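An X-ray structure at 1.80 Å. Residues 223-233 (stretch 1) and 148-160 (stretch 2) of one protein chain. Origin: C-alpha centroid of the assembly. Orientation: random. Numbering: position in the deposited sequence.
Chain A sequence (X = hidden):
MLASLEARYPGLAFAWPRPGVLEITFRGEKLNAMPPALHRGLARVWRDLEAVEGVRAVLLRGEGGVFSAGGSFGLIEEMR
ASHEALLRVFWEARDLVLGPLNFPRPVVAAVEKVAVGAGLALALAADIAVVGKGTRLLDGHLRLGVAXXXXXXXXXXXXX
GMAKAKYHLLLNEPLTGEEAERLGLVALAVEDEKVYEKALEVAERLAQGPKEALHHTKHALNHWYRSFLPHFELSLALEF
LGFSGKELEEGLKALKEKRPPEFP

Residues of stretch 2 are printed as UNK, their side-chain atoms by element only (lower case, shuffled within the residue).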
# COMPACT_ATOMS: atom_id res chain seq x y z
N HIS A 223 5.84 -8.31 -7.65
CA HIS A 223 4.85 -7.31 -7.27
C HIS A 223 5.21 -6.77 -5.89
O HIS A 223 4.73 -5.71 -5.49
CB HIS A 223 3.44 -7.90 -7.25
CG HIS A 223 2.72 -7.79 -8.56
ND1 HIS A 223 2.61 -6.60 -9.25
CD2 HIS A 223 2.04 -8.71 -9.28
CE1 HIS A 223 1.90 -6.79 -10.35
NE2 HIS A 223 1.54 -8.06 -10.39
N TRP A 224 6.04 -7.50 -5.14
CA TRP A 224 6.45 -7.00 -3.83
C TRP A 224 7.31 -5.76 -4.06
O TRP A 224 7.19 -4.78 -3.34
CB TRP A 224 7.25 -8.05 -3.06
CG TRP A 224 6.39 -9.05 -2.36
CD1 TRP A 224 5.79 -10.15 -2.91
CD2 TRP A 224 6.01 -9.04 -0.98
NE1 TRP A 224 5.05 -10.81 -1.96
CE2 TRP A 224 5.17 -10.15 -0.76
CE3 TRP A 224 6.29 -8.19 0.10
CZ2 TRP A 224 4.61 -10.44 0.49
CZ3 TRP A 224 5.74 -8.48 1.35
CH2 TRP A 224 4.90 -9.60 1.53
N TYR A 225 8.17 -5.82 -5.06
CA TYR A 225 9.02 -4.67 -5.37
C TYR A 225 8.19 -3.56 -6.03
O TYR A 225 8.34 -2.39 -5.70
CB TYR A 225 10.15 -5.06 -6.32
CG TYR A 225 11.25 -5.90 -5.71
CD1 TYR A 225 11.84 -5.52 -4.50
CD2 TYR A 225 11.75 -7.02 -6.37
CE1 TYR A 225 12.91 -6.25 -3.97
CE2 TYR A 225 12.82 -7.75 -5.85
CZ TYR A 225 13.39 -7.35 -4.65
OH TYR A 225 14.47 -8.04 -4.15
N ARG A 226 7.32 -3.94 -6.95
CA ARG A 226 6.50 -2.97 -7.66
C ARG A 226 5.66 -2.11 -6.73
O ARG A 226 5.41 -0.94 -7.01
CB ARG A 226 5.60 -3.67 -8.69
CG ARG A 226 6.37 -4.43 -9.77
CD ARG A 226 5.46 -4.84 -10.92
NE ARG A 226 6.15 -5.69 -11.89
CZ ARG A 226 6.09 -7.02 -11.90
NH1 ARG A 226 5.35 -7.66 -11.00
NH2 ARG A 226 6.77 -7.71 -12.80
N SER A 227 5.22 -2.68 -5.61
CA SER A 227 4.41 -1.94 -4.65
C SER A 227 5.19 -0.78 -4.02
O SER A 227 4.59 0.12 -3.43
CB SER A 227 3.90 -2.88 -3.55
OG SER A 227 2.98 -3.82 -4.06
N PHE A 228 6.51 -0.81 -4.15
CA PHE A 228 7.36 0.23 -3.57
C PHE A 228 8.11 1.03 -4.63
O PHE A 228 9.14 1.63 -4.36
CB PHE A 228 8.37 -0.40 -2.61
CG PHE A 228 7.73 -0.98 -1.37
CD1 PHE A 228 7.51 -0.18 -0.26
CD2 PHE A 228 7.30 -2.31 -1.34
CE1 PHE A 228 6.89 -0.69 0.88
CE2 PHE A 228 6.67 -2.83 -0.21
CZ PHE A 228 6.46 -2.02 0.90
N LEU A 229 7.56 1.05 -5.85
CA LEU A 229 8.19 1.79 -6.93
C LEU A 229 8.26 3.28 -6.61
O LEU A 229 9.27 3.93 -6.88
CB LEU A 229 7.44 1.56 -8.24
CG LEU A 229 8.34 1.10 -9.38
CD1 LEU A 229 9.41 2.14 -9.64
CD2 LEU A 229 8.97 -0.24 -9.04
N PRO A 230 7.18 3.85 -6.04
CA PRO A 230 7.25 5.28 -5.73
C PRO A 230 8.42 5.56 -4.77
O PRO A 230 9.14 6.54 -4.92
CB PRO A 230 5.90 5.56 -5.09
CG PRO A 230 4.99 4.62 -5.83
CD PRO A 230 5.81 3.35 -5.83
N HIS A 231 8.60 4.67 -3.80
CA HIS A 231 9.69 4.80 -2.83
C HIS A 231 11.02 4.84 -3.57
O HIS A 231 11.90 5.65 -3.27
CB HIS A 231 9.70 3.61 -1.87
CG HIS A 231 8.45 3.47 -1.05
ND1 HIS A 231 7.20 3.33 -1.61
CD2 HIS A 231 8.27 3.41 0.29
CE1 HIS A 231 6.30 3.19 -0.66
NE2 HIS A 231 6.92 3.24 0.51
N PHE A 232 11.17 3.94 -4.54
CA PHE A 232 12.39 3.85 -5.33
C PHE A 232 12.61 5.10 -6.18
O PHE A 232 13.66 5.73 -6.12
CB PHE A 232 12.35 2.61 -6.21
CG PHE A 232 13.41 2.57 -7.28
CD1 PHE A 232 14.74 2.83 -6.96
CD2 PHE A 232 13.08 2.26 -8.59
CE1 PHE A 232 15.73 2.79 -7.95
CE2 PHE A 232 14.07 2.21 -9.58
CZ PHE A 232 15.39 2.48 -9.26
N GLU A 233 11.60 5.45 -6.97
CA GLU A 233 11.73 6.62 -7.84
C GLU A 233 11.97 7.91 -7.08
O GLU A 233 12.66 8.81 -7.57
CB GLU A 233 10.50 6.71 -8.74
CG GLU A 233 10.52 5.63 -9.82
CD GLU A 233 9.25 5.58 -10.62
OE1 GLU A 233 8.54 6.60 -10.68
OE2 GLU A 233 8.97 4.51 -11.21
N UNK A 148 21.63 7.36 -2.12
CA UNK A 148 21.65 6.03 -2.71
C UNK A 148 20.31 5.82 -3.41
O UNK A 148 19.42 5.16 -2.87
c UNK A 148 21.84 4.98 -1.62
N UNK A 149 20.18 6.36 -4.61
CA UNK A 149 18.91 6.24 -5.30
C UNK A 149 18.82 5.41 -6.56
O UNK A 149 17.78 5.45 -7.22
N UNK A 150 19.85 4.65 -6.91
CA UNK A 150 19.77 3.88 -8.14
C UNK A 150 19.28 2.44 -8.03
O UNK A 150 19.24 1.72 -9.03
o UNK A 150 23.37 3.29 -8.70
c UNK A 150 21.10 3.93 -8.91
o UNK A 150 21.98 2.54 -7.18
c UNK A 150 22.23 3.20 -8.21
N UNK A 151 18.89 2.02 -6.82
CA UNK A 151 18.37 0.67 -6.62
C UNK A 151 18.15 0.31 -5.16
O UNK A 151 17.19 -0.39 -4.82
c UNK A 151 19.32 -0.39 -7.22
n UNK A 151 21.83 -1.55 -4.79
n UNK A 151 21.59 0.06 -6.19
c UNK A 151 20.47 -0.74 -6.32
c UNK A 151 20.63 -1.75 -5.44
c UNK A 151 22.39 -0.45 -5.27
N UNK A 152 19.02 0.81 -4.29
CA UNK A 152 18.98 0.49 -2.87
C UNK A 152 17.64 0.63 -2.17
O UNK A 152 17.23 -0.26 -1.44
c UNK A 152 20.02 1.31 -2.13
N UNK A 153 16.94 1.73 -2.39
CA UNK A 153 15.68 1.91 -1.72
C UNK A 153 14.60 0.96 -2.23
O UNK A 153 13.64 0.69 -1.52
c UNK A 153 13.87 3.56 -1.13
c UNK A 153 16.26 4.25 -1.08
c UNK A 153 15.23 3.38 -1.79
N UNK A 154 14.76 0.44 -3.45
CA UNK A 154 13.77 -0.50 -3.97
C UNK A 154 14.06 -1.93 -3.51
O UNK A 154 13.16 -2.67 -3.09
c UNK A 154 13.76 -0.50 -5.51
c UNK A 154 12.75 -1.47 -6.13
c UNK A 154 13.01 -1.65 -7.62
c UNK A 154 11.35 -0.94 -5.91
N UNK A 155 15.33 -2.30 -3.58
CA UNK A 155 15.75 -3.66 -3.27
C UNK A 155 16.23 -4.06 -1.88
O UNK A 155 15.80 -5.08 -1.35
c UNK A 155 17.69 -4.20 -6.65
c UNK A 155 16.51 -3.79 -5.78
c UNK A 155 16.81 -4.08 -4.30
c UNK A 155 15.25 -4.52 -6.20
N UNK A 156 17.11 -3.27 -1.26
CA UNK A 156 17.67 -3.65 0.04
C UNK A 156 16.76 -3.99 1.22
O UNK A 156 16.99 -5.00 1.89
c UNK A 156 24.05 -3.21 0.72
c UNK A 156 23.61 -3.01 -0.56
c UNK A 156 21.78 -3.08 1.62
n UNK A 156 21.52 -2.64 -1.90
c UNK A 156 22.23 -2.85 -0.75
c UNK A 156 20.00 -2.67 -0.25
c UNK A 156 20.18 -2.54 -1.59
c UNK A 156 23.15 -3.24 1.81
c UNK A 156 18.70 -2.60 0.50
c UNK A 156 21.31 -2.87 0.32
N UNK A 157 15.73 -3.19 1.50
CA UNK A 157 14.88 -3.55 2.64
C UNK A 157 14.32 -4.96 2.60
O UNK A 157 14.29 -5.65 3.63
c UNK A 157 15.31 -1.90 0.92
c UNK A 157 14.51 -1.29 2.06
c UNK A 157 13.78 -2.49 2.61
N UNK A 158 13.87 -5.39 1.42
CA UNK A 158 13.29 -6.73 1.28
C UNK A 158 14.34 -7.82 1.08
O UNK A 158 14.00 -8.99 0.91
c UNK A 158 12.29 -6.77 0.12
c UNK A 158 10.26 -6.77 1.58
c UNK A 158 10.93 -6.13 0.37
c UNK A 158 10.05 -6.30 -0.87
N UNK A 159 15.61 -7.43 1.09
CA UNK A 159 16.69 -8.40 0.93
C UNK A 159 17.39 -8.67 2.26
O UNK A 159 17.53 -9.82 2.67
c UNK A 159 17.72 -7.90 -0.09
c UNK A 159 17.32 -7.92 -1.57
c UNK A 159 17.02 -9.34 -2.03
c UNK A 159 18.46 -7.34 -2.40
N UNK A 160 17.81 -7.60 2.94
CA UNK A 160 18.53 -7.74 4.20
C UNK A 160 17.89 -7.09 5.42
O UNK A 160 18.43 -7.19 6.52
c UNK A 160 20.72 -7.95 3.00
c UNK A 160 19.97 -7.19 4.07
c UNK A 160 19.94 -5.70 3.76

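Position 148 carries one side-chain carbon and stays out of reach of stretch 1: A148. Position 149 has no side-chain atoms, and its carbonyl O meets the F232 ring: G149. That O lies 3.4 Å from CE1 of F232, a contact made by backbone alone on this side. Position 150 has two carbons, the second bearing two oxygens; its CA-to-CB bond points away from stretch 1, and its backbone meets F232. This is D150, and its backbone C sits at the edge of the F232 ring, 3.6 Å from CE1.

At 151 one carbon leads to a five-membered ring of three carbons and two nitrogens, and the backbone N packs 3.4 Å from CE1 of F232: H151. The CA-to-CB bond points away from stretch 1, and the ring is held by a hydrogen bond from its ND1 to OD1 of D150 (2.7 Å). It occupies the N-cap position of the following helix. Position 152 has a single carbon pointing away, A152.

Position 153 has three carbons, branched at the first, and one branch touches H231. This is V153, with CG1 3.6 Å from O of H231. Position 154 shows four carbons forked at the second, its CA-to-CB bond pointing toward stretch 1, touching Y225, F228, L229 and F232; the fork marks it as L154, with chi1 t and chi2 p. Its CD1 comes 3.3 Å from O of Y225 and 4.0 Å from CD2 of L229, and its CB is 3.5 Å from CB of F232.

Position 155 has the same four-carbon fork, its end reaching the tyrosine: L155. CD2 stands over one face of the Y225 ring, 3.7 Å from its CE1, in a CH-pi contact. Position 156 has fused five- and six-membered rings of eight carbons and one nitrogen; its CA-to-CB bond points away, and it makes no contact with stretch 1: W156, whose NE1 donates to NE2 of H151 (3.1 Å). At 157 three carbons close onto the backbone nitrogen, without contact although the CA-to-CB bond points toward stretch 1: P157.

Position 158, again four carbons forked at the second, touches W224 and Y225: L158. Its CD1 lies 4.0 Å from CB of W224 and 4.1 Å from CD1 of Y225. Position 159 repeats the fork and touches Y225: L159, with CD2 3.6 Å from OH of Y225. Position 160, three carbons branched at the first and out of reach, is V160.

The contact works by shape, with no hydrogen bond crossing it. Y225 is a knob among L154, L155, L158 and L159, and L154 answers by bringing CD1 to the backbone O of Y225 and, at 3.7 Å, of F228, beside the type I turn from R226 to L229. F232 extends the packing to the loop before the helix, where backbone atoms suffice. The price is two buried oxygens without partners, O of L154 and O of W224.

Stretch 2, residues 148-160: AGDHAVLLWPLLV
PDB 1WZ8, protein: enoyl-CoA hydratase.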